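Local coordinates for protein shikimate 5-dehydrogenase (Mycobacterium fortuitum subsp. fortuitum DSM 46621, PDB 4XIJ) that probably catalyses the NADP-dependent interconversion of 3-dehydroshikimate and shikimate, the fourth step of the chorismate pathway, at residues L122-G133 and A190-I201. Numbering follows the deposited sequence.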
ATOM      1  N   LEU A 122      -4.069  -3.532   9.190  1.00  9.21           N
ATOM      2  CA  LEU A 122      -3.820  -4.600  10.148  1.00 10.98           C
ATOM      3  C   LEU A 122      -3.955  -4.156  11.600  1.00 10.89           C
ATOM      4  O   LEU A 122      -4.362  -4.937  12.459  1.00 12.16           O
ATOM      5  CB  LEU A 122      -2.420  -5.147   9.940  1.00 12.77           C
ATOM      6  CG  LEU A 122      -2.265  -6.425   9.165  1.00 15.82           C
ATOM      7  CD1 LEU A 122      -0.761  -6.808   9.115  1.00 15.41           C
ATOM      8  CD2 LEU A 122      -3.063  -7.586   9.844  1.00 15.39           C
ATOM      9  N   GLY A 123      -3.600  -2.911  11.891  1.00 11.19           N
ATOM     10  CA  GLY A 123      -3.570  -2.454  13.274  1.00 11.72           C
ATOM     11  C   GLY A 123      -2.303  -2.857  14.009  1.00 11.78           C
ATOM     12  O   GLY A 123      -1.463  -2.006  14.357  1.00 13.10           O
ATOM     13  N   THR A 124      -2.187  -4.149  14.314  1.00 10.36           N
ATOM     14  CA  THR A 124      -0.932  -4.731  14.826  1.00  9.92           C
ATOM     15  C   THR A 124      -0.751  -6.067  14.126  1.00 10.59           C
ATOM     16  O   THR A 124      -1.711  -6.654  13.608  1.00 12.06           O
ATOM     17  CB  THR A 124      -0.967  -4.933  16.363  1.00 11.01           C
ATOM     18  OG1 THR A 124       0.313  -5.353  16.835  1.00 11.36           O
ATOM     19  CG2 THR A 124      -2.012  -6.011  16.764  1.00 13.27           C
ATOM     20  N   ALA A 125       0.487  -6.549  14.097  1.00 10.80           N
ATOM     21  CA  ALA A 125       0.762  -7.855  13.515  1.00  9.63           C
ATOM     22  C   ALA A 125       1.386  -8.815  14.541  1.00  9.00           C
ATOM     23  O   ALA A 125       1.950  -9.854  14.159  1.00 11.15           O
ATOM     24  CB  ALA A 125       1.696  -7.696  12.297  1.00  9.39           C
ATOM     25  N   GLY A 126       1.318  -8.492  15.843  1.00  8.71           N
ATOM     26  CA  GLY A 126       1.983  -9.338  16.828  1.00  9.79           C
ATOM     27  C   GLY A 126       3.486  -9.377  16.680  1.00  9.15           C
ATOM     28  O   GLY A 126       4.118  -8.427  16.217  1.00 10.44           O
ATOM     29  N   ASP A 127       4.053 -10.521  17.044  1.00  9.01           N
ATOM     30  CA  ASP A 127       5.512 -10.695  17.065  1.00  9.56           C
ATOM     31  C   ASP A 127       6.075 -11.364  15.811  1.00 10.02           C
ATOM     32  O   ASP A 127       7.174 -11.070  15.407  1.00 10.36           O
ATOM     33  CB  ASP A 127       5.945 -11.532  18.261  1.00 11.32           C
ATOM     34  CG  ASP A 127       5.691 -10.851  19.585  1.00 13.02           C
ATOM     35  OD1 ASP A 127       5.362  -9.628  19.650  1.00 13.77           O
ATOM     36  OD2 ASP A 127       5.806 -11.598  20.586  1.00 15.27           O
ATOM     37  N   SER A 128       5.308 -12.267  15.215  1.00 10.21           N
ATOM     38  CA  SER A 128       5.779 -13.048  14.082  0.71 10.57           C
ATOM     39  C   SER A 128       4.777 -12.916  12.937  1.00  9.75           C
ATOM     40  O   SER A 128       3.595 -13.246  13.073  1.00 10.36           O
ATOM     41  CB  SER A 128       5.964 -14.529  14.451  0.71 11.28           C
ATOM     42  OG  SER A 128       6.288 -15.245  13.272  0.71 13.64           O
ATOM     43  N   ALA A 129       5.230 -12.386  11.817  1.00  8.44           N
ATOM     44  CA  ALA A 129       4.333 -12.119  10.672  1.00  8.25           C
ATOM     45  C   ALA A 129       4.847 -12.764   9.423  1.00  8.12           C
ATOM     46  O   ALA A 129       6.062 -12.854   9.238  1.00  9.90           O
ATOM     47  CB  ALA A 129       4.187 -10.586  10.427  1.00  9.70           C
ATOM     48  N   LEU A 130       3.930 -13.200   8.566  1.00  8.21           N
ATOM     49  CA  LEU A 130       4.263 -13.757   7.254  1.00  7.70           C
ATOM     50  C   LEU A 130       3.918 -12.747   6.169  1.00  8.49           C
ATOM     51  O   LEU A 130       2.896 -12.056   6.253  1.00  9.00           O
ATOM     52  CB  LEU A 130       3.445 -15.037   6.955  1.00  8.45           C
ATOM     53  CG  LEU A 130       3.408 -16.063   8.094  1.00  8.66           C
ATOM     54  CD1 LEU A 130       2.586 -17.290   7.664  1.00 10.13           C
ATOM     55  CD2 LEU A 130       4.838 -16.490   8.545  1.00 11.34           C
ATOM     56  N   VAL A 131       4.734 -12.696   5.126  1.00  8.06           N
ATOM     57  CA  VAL A 131       4.362 -12.055   3.863  1.00  7.64           C
ATOM     58  C   VAL A 131       4.214 -13.204   2.882  1.00  9.11           C
ATOM     59  O   VAL A 131       5.138 -14.030   2.694  1.00 10.08           O
ATOM     60  CB  VAL A 131       5.415 -11.056   3.396  1.00  8.58           C
ATOM     61  CG1 VAL A 131       5.067 -10.515   2.022  1.00 10.16           C
ATOM     62  CG2 VAL A 131       5.528  -9.942   4.407  1.00  9.83           C
ATOM     63  N   ILE A 132       3.030 -13.331   2.283  1.00  7.64           N
ATOM     64  CA  ILE A 132       2.829 -14.394   1.281  1.00  8.08           C
ATOM     65  C   ILE A 132       3.084 -13.776  -0.093  1.00  9.38           C
ATOM     66  O   ILE A 132       2.353 -12.867  -0.499  1.00  9.72           O
ATOM     67  CB  ILE A 132       1.393 -15.008   1.315  1.00  9.11           C
ATOM     68  CG1 ILE A 132       0.844 -15.253   2.737  1.00 10.30           C
ATOM     69  CG2 ILE A 132       1.355 -16.284   0.467  1.00  9.57           C
ATOM     70  CD1 ILE A 132       1.715 -16.118   3.591  1.00 11.08           C
ATOM     71  N   GLY A 133       4.070 -14.286  -0.822  1.00 10.09           N
ATOM     72  CA  GLY A 133       4.443 -13.760  -2.124  1.00 10.15           C
ATOM     73  C   GLY A 133       5.700 -12.909  -2.073  1.00 11.16           C
ATOM     74  O   GLY A 133       6.161 -12.487  -0.980  1.00 12.14           O
ATOM     75  N   ALA A 190       5.875 -22.402  10.203  1.00 15.15           N
ATOM     76  CA  ALA A 190       5.777 -20.943  10.067  1.00 14.11           C
ATOM     77  C   ALA A 190       4.358 -20.464  10.429  1.00 13.60           C
ATOM     78  O   ALA A 190       4.183 -19.435  11.095  1.00 13.72           O
ATOM     79  CB  ALA A 190       6.130 -20.520   8.677  1.00 13.93           C
ATOM     80  N   VAL A 191       3.357 -21.210   9.970  1.00 12.91           N
ATOM     81  CA  VAL A 191       1.986 -20.832  10.265  1.00 14.34           C
ATOM     82  C   VAL A 191       1.690 -21.018  11.757  1.00 14.57           C
ATOM     83  O   VAL A 191       1.037 -20.168  12.384  1.00 14.32           O
ATOM     84  CB  VAL A 191       1.002 -21.664   9.394  1.00 12.95           C
ATOM     85  CG1 VAL A 191      -0.437 -21.526   9.924  1.00 15.24           C
ATOM     86  CG2 VAL A 191       1.127 -21.204   7.925  1.00 12.03           C
ATOM     87  N   ALA A 192       2.201 -22.108  12.337  1.00 15.43           N
ATOM     88  CA  ALA A 192       1.903 -22.386  13.735  1.00 17.62           C
ATOM     89  C   ALA A 192       2.398 -21.293  14.676  1.00 18.21           C
ATOM     90  O   ALA A 192       1.769 -21.013  15.710  1.00 18.52           O
ATOM     91  CB  ALA A 192       2.485 -23.715  14.156  1.00 18.17           C
ATOM     92  N   SER A 193       3.510 -20.659  14.315  1.00 17.42           N
ATOM     93  CA  SER A 193       4.053 -19.627  15.199  0.61 17.32           C
ATOM     94  C   SER A 193       3.721 -18.213  14.718  1.00 15.99           C
ATOM     95  O   SER A 193       4.124 -17.238  15.355  1.00 16.97           O
ATOM     96  CB  SER A 193       5.574 -19.799  15.356  0.61 19.70           C
ATOM     97  OG  SER A 193       6.236 -19.628  14.126  0.61 20.71           O
ATOM     98  N   ALA A 194       2.968 -18.100  13.630  1.00 13.73           N
ATOM     99  CA  ALA A 194       2.608 -16.754  13.134  1.00 12.10           C
ATOM    100  C   ALA A 194       1.469 -16.096  13.902  1.00 10.85           C
ATOM    101  O   ALA A 194       0.486 -16.748  14.243  1.00 12.20           O
ATOM    102  CB  ALA A 194       2.244 -16.825  11.647  1.00 12.50           C
ATOM    103  N   ASP A 195       1.583 -14.786  14.091  1.00 10.22           N
ATOM    104  CA  ASP A 195       0.465 -13.968  14.634  1.00  9.04           C
ATOM    105  C   ASP A 195      -0.384 -13.310  13.560  1.00 10.11           C
ATOM    106  O   ASP A 195      -1.560 -13.058  13.764  1.00 11.82           O
ATOM    107  CB  ASP A 195       1.043 -12.925  15.577  1.00  9.89           C
ATOM    108  CG  ASP A 195       1.824 -13.585  16.703  1.00 12.26           C
ATOM    109  OD1 ASP A 195       1.246 -14.452  17.407  1.00 14.54           O
ATOM    110  OD2 ASP A 195       3.016 -13.291  16.864  1.00 13.62           O
ATOM    111  N   ALA A 196       0.215 -13.084  12.411  1.00 10.04           N
ATOM    112  CA  ALA A 196      -0.490 -12.360  11.350  1.00  8.64           C
ATOM    113  C   ALA A 196       0.160 -12.675  10.029  1.00  7.94           C
ATOM    114  O   ALA A 196       1.318 -13.101  10.003  1.00  9.20           O
ATOM    115  CB  ALA A 196      -0.429 -10.808  11.591  1.00 10.08           C
ATOM    116  N   ALA A 197      -0.562 -12.420   8.947  1.00  7.30           N
ATOM    117  CA  ALA A 197       0.023 -12.510   7.590  1.00  7.84           C
ATOM    118  C   ALA A 197      -0.544 -11.444   6.691  1.00  9.11           C
ATOM    119  O   ALA A 197      -1.700 -11.032   6.883  1.00  9.81           O
ATOM    120  CB  ALA A 197      -0.208 -13.895   6.929  1.00  7.97           C
ATOM    121  N   VAL A 198       0.265 -11.022   5.707  1.00  8.31           N
ATOM    122  CA  VAL A 198      -0.191 -10.188   4.603  1.00  8.42           C
ATOM    123  C   VAL A 198      -0.030 -11.024   3.358  1.00  8.22           C
ATOM    124  O   VAL A 198       1.082 -11.391   3.012  1.00  9.06           O
ATOM    125  CB  VAL A 198       0.643  -8.888   4.471  1.00  7.87           C
ATOM    126  CG1 VAL A 198       0.123  -8.003   3.317  1.00  9.90           C
ATOM    127  CG2 VAL A 198       0.621  -8.128   5.789  1.00  9.70           C
ATOM    128  N   SER A 199      -1.119 -11.287   2.662  1.00  8.60           N
ATOM    129  CA  SER A 199      -1.065 -12.058   1.434  1.00  9.67           C
ATOM    130  C   SER A 199      -1.117 -11.151   0.217  1.00 10.02           C
ATOM    131  O   SER A 199      -2.075 -10.375   0.038  1.00 11.16           O
ATOM    132  CB  SER A 199      -2.233 -13.049   1.379  1.00 10.22           C
ATOM    133  OG  SER A 199      -2.095 -13.840   0.216  1.00 11.26           O
ATOM    134  N   THR A 200      -0.063 -11.177  -0.589  1.00  9.68           N
ATOM    135  CA  THR A 200       0.085 -10.267  -1.718  1.00 10.58           C
ATOM    136  C   THR A 200      -0.199 -10.916  -3.071  1.00 12.43           C
ATOM    137  O   THR A 200      -0.089 -10.245  -4.106  1.00 15.13           O
ATOM    138  CB  THR A 200       1.526  -9.666  -1.761  1.00 10.65           C
ATOM    139  OG1 THR A 200       2.474 -10.683  -2.116  1.00 11.73           O
ATOM    140  CG2 THR A 200       1.903  -9.037  -0.410  1.00 10.91           C
ATOM    141  N   ILE A 201      -0.572 -12.197  -3.066  1.00 11.44           N
ATOM    142  CA  ILE A 201      -0.717 -12.942  -4.322  1.00 11.35           C
ATOM    143  C   ILE A 201      -2.194 -13.053  -4.744  1.00 10.85           C
ATOM    144  O   ILE A 201      -3.124 -12.859  -3.936  1.00 11.53           O
ATOM    145  CB  ILE A 201      -0.089 -14.353  -4.188  1.00 12.04           C
ATOM    146  CG1 ILE A 201      -0.831 -15.228  -3.160  1.00 11.78           C
ATOM    147  CG2 ILE A 201       1.426 -14.257  -3.843  1.00 11.86           C
ATOM    148  CD1 ILE A 201      -0.251 -16.661  -3.119  1.00 12.20           C
TER
HETATM  149  O   HOH W   1       6.040 -17.707  12.200  1.00 19.26           O
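The carbonyl oxygen of I132 takes two bonds from one residue, T200: the hydroxyl OG1 reaches I132 O at 2.7 Å and the backbone N at 2.9 Å. T200 can give both because chi1 of 70° sets OG1 between its own backbone N and carbonyl carbon, turned back toward strand 128-132. This double grip ends the pairing of strands 128-132 and 196-199, the two middle strands of the six-stranded parallel sheet in the Rossmann-type domain, where the chain crosses over in strand order 3-2-1-4-5-6. Their axes come within 4.6 Å; L130 N bonds A196 O, V198 N bonds L130 O and I132 N bonds V198 O before T200 is reached. G133 follows directly, its CA against I201 CG2; it opens a GxGxxA pattern consistent with the dinucleotide-binding turn of such domains.

At the other end, OD2 of D195 accepts D127 N and S128 N, each at 3.0 Å, where the loop enters the strand. D127 N meets it from above the carboxylate plane, 38° out, whereas S128 N arrives on the anti side. The exchange is mutual, since D195 N returns a 2.7 Å bond to S128 O.

L130 carries much of one face, beside A197 and I132, with its CG beside the backbone N and anti to the carbonyl carbon (chi1 -47°). This rotamer places L130 CG 3.8 Å from A194 CB and turns the two methyls to helix 187-193, CD1 toward V191 CG2 and CD2 toward A190; L213 of helix 210-213 also packs on V191. On the opposite face V131 and A129 lie under L145 of helix 138-147. In the modelled serine conformers a water joins S128 OG, S193 OG and A190 O, donating to A190 O at 2.8 Å.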